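Local structure of single-stranded DNA-binding protein (Thermoanaerobacter tengcongensis, 4GS3) at residues K34-L40 with L52-N58; L60-L66 with A99-V104. The protein probably binds single-stranded DNA, this chain being the N-terminal oligonucleotide/oligosaccharide-binding (OB) domain of a longer primosome-related protein. All blocks are in the same frame, centred on the assembly; numbering follows the deposited sequence.

Contact 1: K34-L40 with L52-N58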
ATOM      1  N   LYS A  34      -1.993  -6.462 -13.167  1.00 18.34           N
ATOM      2  CA  LYS A  34      -2.627  -6.939 -11.937  1.00 18.23           C
ATOM      3  C   LYS A  34      -2.383  -5.925 -10.803  1.00 16.93           C
ATOM      4  O   LYS A  34      -1.249  -5.483 -10.581  1.00 19.05           O
ATOM      5  CB  LYS A  34      -2.092  -8.295 -11.522  1.00 21.36           C
ATOM      6  CG  LYS A  34      -2.257  -9.413 -12.551  1.00 27.24           C
ATOM      7  CD  LYS A  34      -1.451 -10.645 -12.126  1.00 34.64           C
ATOM      8  CE  LYS A  34      -1.931 -11.947 -12.766  1.00 38.94           C
ATOM      9  NZ  LYS A  34      -1.578 -12.000 -14.217  1.00 44.71           N
ATOM     10  N   PHE A  35      -3.442  -5.572 -10.099  1.00 16.55           N
ATOM     11  CA  PHE A  35      -3.430  -4.717  -8.954  1.00 15.48           C
ATOM     12  C   PHE A  35      -3.902  -5.496  -7.716  1.00 15.33           C
ATOM     13  O   PHE A  35      -4.791  -6.349  -7.773  1.00 20.14           O
ATOM     14  CB  PHE A  35      -4.270  -3.437  -9.169  1.00 18.74           C
ATOM     15  CG  PHE A  35      -3.635  -2.508 -10.190  1.00 19.48           C
ATOM     16  CD1 PHE A  35      -3.829  -2.774 -11.548  1.00 22.88           C
ATOM     17  CD2 PHE A  35      -2.862  -1.436  -9.784  1.00 21.00           C
ATOM     18  CE1 PHE A  35      -3.255  -1.940 -12.480  1.00 26.49           C
ATOM     19  CE2 PHE A  35      -2.294  -0.627 -10.745  1.00 23.89           C
ATOM     20  CZ  PHE A  35      -2.466  -0.888 -12.080  1.00 27.61           C
ATOM     21  N   PHE A  36      -3.297  -5.098  -6.604  1.00 14.01           N
ATOM     22  CA  PHE A  36      -3.548  -5.701  -5.317  1.00 13.65           C
ATOM     23  C   PHE A  36      -3.837  -4.607  -4.277  1.00 13.10           C
ATOM     24  O   PHE A  36      -3.248  -3.529  -4.347  1.00 15.25           O
ATOM     25  CB  PHE A  36      -2.351  -6.474  -4.854  1.00 14.65           C
ATOM     26  CG  PHE A  36      -2.015  -7.628  -5.779  1.00 16.09           C
ATOM     27  CD1 PHE A  36      -1.287  -7.376  -6.933  1.00 18.27           C
ATOM     28  CD2 PHE A  36      -2.452  -8.875  -5.509  1.00 17.72           C
ATOM     29  CE1 PHE A  36      -0.996  -8.397  -7.797  1.00 22.48           C
ATOM     30  CE2 PHE A  36      -2.122  -9.935  -6.370  1.00 23.29           C
ATOM     31  CZ  PHE A  36      -1.408  -9.682  -7.501  1.00 24.62           C
ATOM     32  N   ASN A  37      -4.693  -4.914  -3.346  1.00 12.85           N
ATOM     33  CA  ASN A  37      -4.964  -4.062  -2.209  1.00 12.69           C
ATOM     34  C   ASN A  37      -4.455  -4.724  -0.941  1.00 11.56           C
ATOM     35  O   ASN A  37      -4.502  -5.953  -0.817  1.00 13.92           O
ATOM     36  CB  ASN A  37      -6.496  -3.926  -2.045  1.00 15.42           C
ATOM     37  CG  ASN A  37      -7.175  -3.161  -3.142  1.00 16.56           C
ATOM     38  OD1 ASN A  37      -6.711  -2.132  -3.620  1.00 20.43           O
ATOM     39  ND2 ASN A  37      -8.329  -3.651  -3.546  1.00 22.43           N
ATOM     40  N   PHE A  38      -4.014  -3.931   0.037  1.00 10.75           N
ATOM     41  CA  PHE A  38      -3.664  -4.451   1.338  1.00 10.57           C
ATOM     42  C   PHE A  38      -3.764  -3.310   2.349  1.00  9.74           C
ATOM     43  O   PHE A  38      -3.771  -2.144   1.977  1.00 11.18           O
ATOM     44  CB  PHE A  38      -2.290  -5.103   1.371  1.00 11.48           C
ATOM     45  CG  PHE A  38      -1.123  -4.201   1.168  1.00 11.46           C
ATOM     46  CD1 PHE A  38      -0.693  -3.854  -0.101  1.00 12.86           C
ATOM     47  CD2 PHE A  38      -0.422  -3.702   2.247  1.00 11.94           C
ATOM     48  CE1 PHE A  38       0.416  -3.075  -0.304  1.00 13.70           C
ATOM     49  CE2 PHE A  38       0.697  -2.912   2.057  1.00 12.92           C
ATOM     50  CZ  PHE A  38       1.113  -2.619   0.774  1.00 14.09           C
ATOM     51  N   ILE A  39      -3.772  -3.656   3.635  1.00  9.86           N
ATOM     52  CA  ILE A  39      -3.755  -2.678   4.700  1.00  9.28           C
ATOM     53  C   ILE A  39      -2.380  -2.597   5.325  1.00  9.20           C
ATOM     54  O   ILE A  39      -1.752  -3.624   5.598  1.00 10.14           O
ATOM     55  CB  ILE A  39      -4.788  -3.085   5.776  1.00 10.21           C
ATOM     56  CG1 ILE A  39      -6.197  -3.181   5.170  1.00 11.33           C
ATOM     57  CG2 ILE A  39      -4.740  -2.139   6.986  1.00 11.16           C
ATOM     58  CD1 ILE A  39      -6.684  -1.942   4.474  1.00 13.40           C
ATOM     59  N   LEU A  40      -1.923  -1.370   5.547  1.00  9.04           N
ATOM     60  CA  LEU A  40      -0.659  -1.079   6.203  1.00  9.09           C
ATOM     61  C   LEU A  40      -0.945  -0.593   7.614  1.00  9.39           C
ATOM     62  O   LEU A  40      -1.758   0.325   7.795  1.00 11.00           O
ATOM     63  CB  LEU A  40       0.101  -0.004   5.399  1.00  9.81           C
ATOM     64  CG  LEU A  40       1.564   0.181   5.788  1.00 10.02           C
ATOM     65  CD1 LEU A  40       2.397  -0.960   5.253  1.00 11.42           C
ATOM     66  CD2 LEU A  40       2.065   1.535   5.298  1.00 11.31           C
ATOM     67  N   LEU A  52      -4.229   1.667   7.155  1.00  9.79           N
ATOM     68  CA  LEU A  52      -4.330   2.482   5.967  1.00  9.32           C
ATOM     69  C   LEU A  52      -4.382   1.629   4.711  1.00  9.26           C
ATOM     70  O   LEU A  52      -3.641   0.666   4.578  1.00 10.02           O
ATOM     71  CB  LEU A  52      -3.179   3.477   5.879  1.00 10.30           C
ATOM     72  CG  LEU A  52      -3.059   4.352   7.117  1.00 11.61           C
ATOM     73  CD1 LEU A  52      -1.894   5.277   7.060  1.00 13.53           C
ATOM     74  CD2 LEU A  52      -4.318   5.171   7.378  1.00 12.47           C
ATOM     75  N   PRO A  53      -5.259   1.988   3.778  1.00  9.59           N
ATOM     76  CA  PRO A  53      -5.421   1.200   2.538  1.00  9.93           C
ATOM     77  C   PRO A  53      -4.379   1.550   1.504  1.00  9.56           C
ATOM     78  O   PRO A  53      -4.142   2.726   1.200  1.00 10.86           O
ATOM     79  CB  PRO A  53      -6.788   1.653   2.064  1.00 11.55           C
ATOM     80  CG  PRO A  53      -6.861   3.110   2.493  1.00 12.03           C
ATOM     81  CD  PRO A  53      -6.198   3.111   3.837  1.00 10.26           C
ATOM     82  N   ILE A  54      -3.750   0.515   0.957  1.00  9.56           N
ATOM     83  CA  ILE A  54      -2.769   0.642  -0.090  1.00  9.37           C
ATOM     84  C   ILE A  54      -3.256  -0.137  -1.332  1.00  9.72           C
ATOM     85  O   ILE A  54      -3.818  -1.222  -1.197  1.00 11.38           O
ATOM     86  CB  ILE A  54      -1.392   0.084   0.328  1.00  9.76           C
ATOM     87  CG1 ILE A  54      -0.976   0.502   1.744  1.00 10.43           C
ATOM     88  CG2 ILE A  54      -0.335   0.444  -0.685  1.00 11.93           C
ATOM     89  CD1 ILE A  54      -0.843   1.984   1.994  1.00 11.40           C
ATOM     90  N   THR A  55      -2.962   0.390  -2.501  1.00  9.94           N
ATOM     91  CA  THR A  55      -3.147  -0.297  -3.775  1.00 11.07           C
ATOM     92  C   THR A  55      -1.829  -0.296  -4.496  1.00 10.81           C
ATOM     93  O   THR A  55      -1.178   0.754  -4.561  1.00 12.54           O
ATOM     94  CB  THR A  55      -4.240   0.351  -4.614  1.00 12.67           C
ATOM     95  OG1 THR A  55      -5.483   0.258  -3.904  1.00 14.14           O
ATOM     96  CG2 THR A  55      -4.353  -0.274  -6.014  1.00 17.02           C
ATOM     97  N   ILE A  56      -1.437  -1.439  -5.026  1.00 11.86           N
ATOM     98  CA  ILE A  56      -0.180  -1.536  -5.698  1.00 12.46           C
ATOM     99  C   ILE A  56      -0.278  -2.436  -6.907  1.00 12.70           C
ATOM    100  O   ILE A  56      -0.919  -3.494  -6.900  1.00 14.91           O
ATOM    101  CB  ILE A  56       0.873  -2.039  -4.687  1.00 15.28           C
ATOM    102  CG1 ILE A  56       2.268  -1.943  -5.281  1.00 16.78           C
ATOM    103  CG2 ILE A  56       0.584  -3.456  -4.164  1.00 17.57           C
ATOM    104  CD1 ILE A  56       3.355  -1.890  -4.191  1.00 19.92           C
ATOM    105  N   SER A  57       0.408  -2.012  -7.968  1.00 13.78           N
ATOM    106  CA  SER A  57       0.592  -2.792  -9.175  1.00 15.85           C
ATOM    107  C   SER A  57       1.654  -3.859  -8.963  1.00 16.01           C
ATOM    108  O   SER A  57       2.661  -3.615  -8.326  1.00 17.23           O
ATOM    109  CB  SER A  57       1.103  -1.909 -10.288  1.00 19.23           C
ATOM    110  OG  SER A  57       1.432  -2.709 -11.409  1.00 21.43           O
ATOM    111  N   ASN A  58       1.448  -5.026  -9.554  1.00 19.03           N
ATOM    112  CA  ASN A  58       2.532  -6.004  -9.405  1.00 26.09           C
ATOM    113  C   ASN A  58       3.746  -5.592 -10.225  1.00 25.54           C
ATOM    114  O   ASN A  58       4.775  -6.171  -9.940  1.00 31.64           O
ATOM    115  CB  ASN A  58       2.165  -7.434  -9.722  1.00 33.04           C
ATOM    116  CG  ASN A  58       1.862  -7.691 -11.161  1.00 35.28           C
ATOM    117  OD1 ASN A  58       1.588  -6.752 -11.893  1.00 37.87           O
ATOM    118  ND2 ASN A  58       1.891  -8.932 -11.559  1.00 47.62           N
TER

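Contact 2: L60-L66 with A99-V104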
ATOM      1  N   LEU A  60       5.347  -3.012  -9.423  1.00 20.02           N
ATOM      2  CA  LEU A  60       6.237  -2.321  -8.492  1.00 22.40           C
ATOM      3  C   LEU A  60       6.934  -3.081  -7.412  1.00 26.91           C
ATOM      4  O   LEU A  60       7.738  -2.556  -6.632  1.00 32.49           O
ATOM      5  CB  LEU A  60       5.367  -1.343  -7.665  1.00 24.51           C
ATOM      6  CG  LEU A  60       5.134  -0.037  -8.364  1.00 28.15           C
ATOM      7  CD1 LEU A  60       4.327   0.828  -7.391  1.00 35.49           C
ATOM      8  CD2 LEU A  60       6.376   0.732  -8.790  1.00 31.25           C
ATOM      9  N   PHE A  61       6.464  -4.326  -7.325  1.00 30.41           N
ATOM     10  CA  PHE A  61       7.054  -5.087  -6.188  1.00 34.40           C
ATOM     11  C   PHE A  61       7.627  -6.360  -6.774  1.00 37.81           C
ATOM     12  O   PHE A  61       7.898  -7.324  -6.040  1.00 37.99           O
ATOM     13  CB  PHE A  61       6.083  -5.271  -5.044  1.00 35.08           C
ATOM     14  CG  PHE A  61       4.844  -6.130  -5.250  1.00 36.38           C
ATOM     15  CD1 PHE A  61       3.640  -5.606  -5.722  1.00 33.56           C
ATOM     16  CD2 PHE A  61       4.898  -7.494  -4.963  1.00 38.24           C
ATOM     17  CE1 PHE A  61       2.512  -6.384  -5.890  1.00 34.42           C
ATOM     18  CE2 PHE A  61       3.772  -8.276  -5.143  1.00 37.87           C
ATOM     19  CZ  PHE A  61       2.605  -7.748  -5.653  1.00 36.62           C
ATOM     20  N   GLU A  62       7.864  -6.342  -8.084  1.00 40.89           N
ATOM     21  CA  GLU A  62       8.713  -7.385  -8.614  1.00 46.04           C
ATOM     22  C   GLU A  62      10.019  -7.411  -7.823  1.00 46.63           C
ATOM     23  O   GLU A  62      10.623  -6.386  -7.517  1.00 56.88           O
ATOM     24  CB  GLU A  62       9.050  -7.165 -10.081  1.00 51.50           C
ATOM     25  CG  GLU A  62       9.261  -8.555 -10.696  1.00 54.27           C
ATOM     26  CD  GLU A  62       7.950  -9.047 -11.312  1.00 59.10           C
ATOM     27  OE1 GLU A  62       7.741  -8.676 -12.484  1.00 66.67           O
ATOM     28  OE2 GLU A  62       7.166  -9.760 -10.650  1.00 70.05           O
ATOM     29  N   GLY A  63      10.379  -8.601  -7.423  1.00 45.76           N
ATOM     30  CA  GLY A  63      11.584  -8.780  -6.632  1.00 45.87           C
ATOM     31  C   GLY A  63      11.323  -8.915  -5.154  1.00 44.86           C
ATOM     32  O   GLY A  63      12.034  -9.552  -4.367  1.00 46.65           O
ATOM     33  N   MET A  64      10.218  -8.265  -4.722  1.00 40.59           N
ATOM     34  CA  MET A  64      10.101  -8.338  -3.264  1.00 37.35           C
ATOM     35  C   MET A  64       8.878  -9.155  -2.889  1.00 33.70           C
ATOM     36  O   MET A  64       7.932  -9.411  -3.628  1.00 40.77           O
ATOM     37  CB  MET A  64      10.090  -6.951  -2.673  1.00 40.93           C
ATOM     38  CG  MET A  64       8.899  -6.034  -2.758  1.00 43.98           C
ATOM     39  SD  MET A  64       9.174  -4.411  -3.549  1.00 80.99           S
ATOM     40  CE  MET A  64      10.607  -3.820  -2.697  1.00 40.24           C
ATOM     41  N   ASN A  65       8.950  -9.552  -1.631  1.00 28.68           N
ATOM     42  CA  ASN A  65       7.871 -10.300  -1.000  1.00 31.31           C
ATOM     43  C   ASN A  65       7.212  -9.275  -0.091  1.00 27.88           C
ATOM     44  O   ASN A  65       7.906  -8.552   0.663  1.00 28.65           O
ATOM     45  CB  ASN A  65       8.417 -11.584  -0.343  1.00 35.31           C
ATOM     46  CG  ASN A  65       7.572 -12.023   0.846  1.00 41.19           C
ATOM     47  OD1 ASN A  65       7.460 -11.338   1.878  1.00 44.81           O
ATOM     48  ND2 ASN A  65       6.995 -13.209   0.659  1.00 51.69           N
ATOM     49  N   LEU A  66       5.888  -9.209  -0.200  1.00 24.69           N
ATOM     50  CA  LEU A  66       5.060  -8.457   0.725  1.00 19.90           C
ATOM     51  C   LEU A  66       4.134  -9.340   1.582  1.00 18.87           C
ATOM     52  O   LEU A  66       2.941  -9.024   1.733  1.00 20.40           O
ATOM     53  CB  LEU A  66       4.289  -7.419  -0.103  1.00 19.92           C
ATOM     54  CG  LEU A  66       5.196  -6.450  -0.881  1.00 20.64           C
ATOM     55  CD1 LEU A  66       4.278  -5.545  -1.729  1.00 24.24           C
ATOM     56  CD2 LEU A  66       6.107  -5.659   0.032  1.00 23.44           C
ATOM     57  N   ALA A  99       0.253   3.290  -4.679  1.00 10.92           N
ATOM     58  CA  ALA A  99       1.674   3.315  -4.512  1.00 11.17           C
ATOM     59  C   ALA A  99       2.373   3.686  -5.816  1.00 11.38           C
ATOM     60  O   ALA A  99       2.042   3.205  -6.873  1.00 13.40           O
ATOM     61  CB  ALA A  99       2.166   1.943  -4.019  1.00 13.41           C
ATOM     62  N   ARG A 100       3.369   4.550  -5.659  1.00 11.62           N
ATOM     63  CA  ARG A 100       4.309   4.866  -6.733  1.00 12.42           C
ATOM     64  C   ARG A 100       5.668   4.253  -6.454  1.00 12.34           C
ATOM     65  O   ARG A 100       6.410   3.985  -7.424  1.00 15.53           O
ATOM     66  CB  ARG A 100       4.409   6.395  -6.890  1.00 15.26           C
ATOM     67  CG  ARG A 100       3.135   6.883  -7.517  1.00 19.25           C
ATOM     68  CD  ARG A 100       3.316   8.348  -7.856  1.00 22.60           C
ATOM     69  NE  ARG A 100       3.217   9.235  -6.642  1.00 21.69           N
ATOM     70  CZ  ARG A 100       2.446  10.312  -6.520  1.00 18.32           C
ATOM     71  NH1 ARG A 100       2.456  11.032  -5.416  1.00 19.61           N
ATOM     72  NH2 ARG A 100       1.651  10.719  -7.502  1.00 20.86           N
ATOM     73  N   ASP A 101       6.061   4.073  -5.210  1.00 12.80           N
ATOM     74  CA  ASP A 101       7.345   3.536  -4.848  1.00 14.59           C
ATOM     75  C   ASP A 101       7.167   2.757  -3.586  1.00 13.31           C
ATOM     76  O   ASP A 101       6.391   3.140  -2.695  1.00 14.29           O
ATOM     77  CB  ASP A 101       8.405   4.635  -4.629  1.00 19.03           C
ATOM     78  CG  ASP A 101       9.727   3.891  -4.370  1.00 27.71           C
ATOM     79  OD1 ASP A 101      10.129   2.999  -5.126  1.00 36.18           O
ATOM     80  OD2 ASP A 101      10.399   4.134  -3.368  1.00 42.97           O
ATOM     81  N   ILE A 102       7.852   1.613  -3.509  1.00 13.68           N
ATOM     82  CA  ILE A 102       7.822   0.797  -2.313  1.00 12.98           C
ATOM     83  C   ILE A 102       9.239   0.255  -2.097  1.00 12.85           C
ATOM     84  O   ILE A 102       9.902  -0.142  -3.073  1.00 15.16           O
ATOM     85  CB  ILE A 102       6.771  -0.302  -2.348  1.00 15.09           C
ATOM     86  CG1 ILE A 102       6.566  -1.009  -0.969  1.00 16.27           C
ATOM     87  CG2 ILE A 102       7.049  -1.315  -3.442  1.00 17.35           C
ATOM     88  CD1 ILE A 102       5.209  -1.699  -0.828  1.00 18.69           C
ATOM     89  N   SER A 103       9.669   0.249  -0.859  1.00 11.41           N
ATOM     90  CA  SER A 103      10.925  -0.359  -0.487  1.00 12.16           C
ATOM     91  C   SER A 103      10.696  -1.179   0.784  1.00 11.53           C
ATOM     92  O   SER A 103      10.174  -0.691   1.778  1.00 12.98           O
ATOM     93  CB  SER A 103      11.968   0.707  -0.202  1.00 15.19           C
ATOM     94  OG  SER A 103      12.287   1.484  -1.299  1.00 22.49           O
ATOM     95  N   VAL A 104      11.149  -2.416   0.772  1.00 11.61           N
ATOM     96  CA  VAL A 104      11.127  -3.287   1.946  1.00 11.45           C
ATOM     97  C   VAL A 104      12.331  -2.910   2.781  1.00 10.51           C
ATOM     98  O   VAL A 104      13.441  -2.780   2.284  1.00 12.07           O
ATOM     99  CB  VAL A 104      11.120  -4.771   1.574  1.00 12.84           C
ATOM    100  CG1 VAL A 104      11.141  -5.642   2.820  1.00 13.04           C
ATOM    101  CG2 VAL A 104       9.862  -5.161   0.766  1.00 15.98           C
TER

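Contact 1: K34-L40 with L52-N58
Strand segments 34-40 and 52-57 run antiparallel, their axes 4.6 Å apart at closest and 147° between directions: the two arms of a beta hairpin in the OB-fold barrel. F36, F38 and L40 form hydrogen-bonded pairs with I56, I54 and L52; F36 N to I56 O (2.9 Å) and I56 N to F36 O (2.8 Å) make one such double link. Beyond them N58 N still donates to K34 O at 2.9 Å.

Side chains alternate between two faces. F36, F38, L40, L52, I54 and I56 share one, and there I54 CB sits over the F38 ring, 3.8 Å from its centroid, a CH-pi contact, while I56 CG2 meets the ring edge. L16 of strand 14-20 and V97 of strand 93-105 continue this apolar layer. F35, N37, I39, P53, T55 and S57 lie on the opposite face. F35 CE2 comes within 3.7 Å of S57 CB, and S57 OG hydrogen-bonds to E33. T55 OG1, also hydrogen-bonded to T96 OG1, donates to N37 OD1 at 2.7 Å.

Contact 2: L60-L66 with A99-V104
L60 lies early in the loop between strands 49-57 and 71-82, and its side chain reaches straight for the corner at R100, where strand 93-105 bends and R100 and D101 together face E75 of strand 71-82 in a classic beta bulge. L60 CD1 lies 3.3 Å from A99 O and 4.2 Å from A99 CB, and L60 CD2 is 3.5 Å from R100 O, so the leucine rests partly on backbone carbonyls. The CA-to-CB bond of R100 points away from the loop, and R100 NH1 forms a salt bridge with E75.

At F61 the contact thins. F61 CB only brushes I102 CG2, at 4.4 Å, while the ring turns off to pack on L24 and I56. From F61 to M64 the chain makes a type II turn, closed by M64 N to F61 O at 2.8 Å. E62 and G63 form the exposed tip, G63 with the positive phi suited to glycine.

The turn brings M64 back onto the strand: M64 SD is 3.8 Å from I102 CG2, and M64 CG is 3.8 Å from V104 CG2. N65 points away, its OD1 held by E67 N. L66 packs on both strand residues: L66 CD1 is 4.1 Å from I102 CD1, and L66 CD2, about as near to I102, is 3.9 Å from V104 CG2.

I102 is the hub, touched by L60, F61, M64 and L66, and V72 and I74 pack on it too. Without hydrogen bonds or strand pairing between the segments, the loop packs by apolar van der Waals contact against inward side chains of the bent OB-barrel strand.

Overall arrangement
Contacts 1 and 2 follow one another along the chain and meet at T55 and I56. Contact 1 is the more central, with six of its 14 touching residues buried and one exposed; contact 2, about 10 Å away between centres, is more peripheral, with three of 11 buried and three exposed, V104 among them. Strands 49-57 and 93-105 are neighbours in the same curled sheet, joined by T55 O and A99 N at 2.9 Å, a probable hydrogen bond. I56 CD1 reaches I102 CG2 at 3.8 Å, and I56 CG2 reaches F61 CE1 at 3.9 Å. The hairpin combines paired backbones with side-chain packing; the loop contact is van der Waals packing, mostly of side chains.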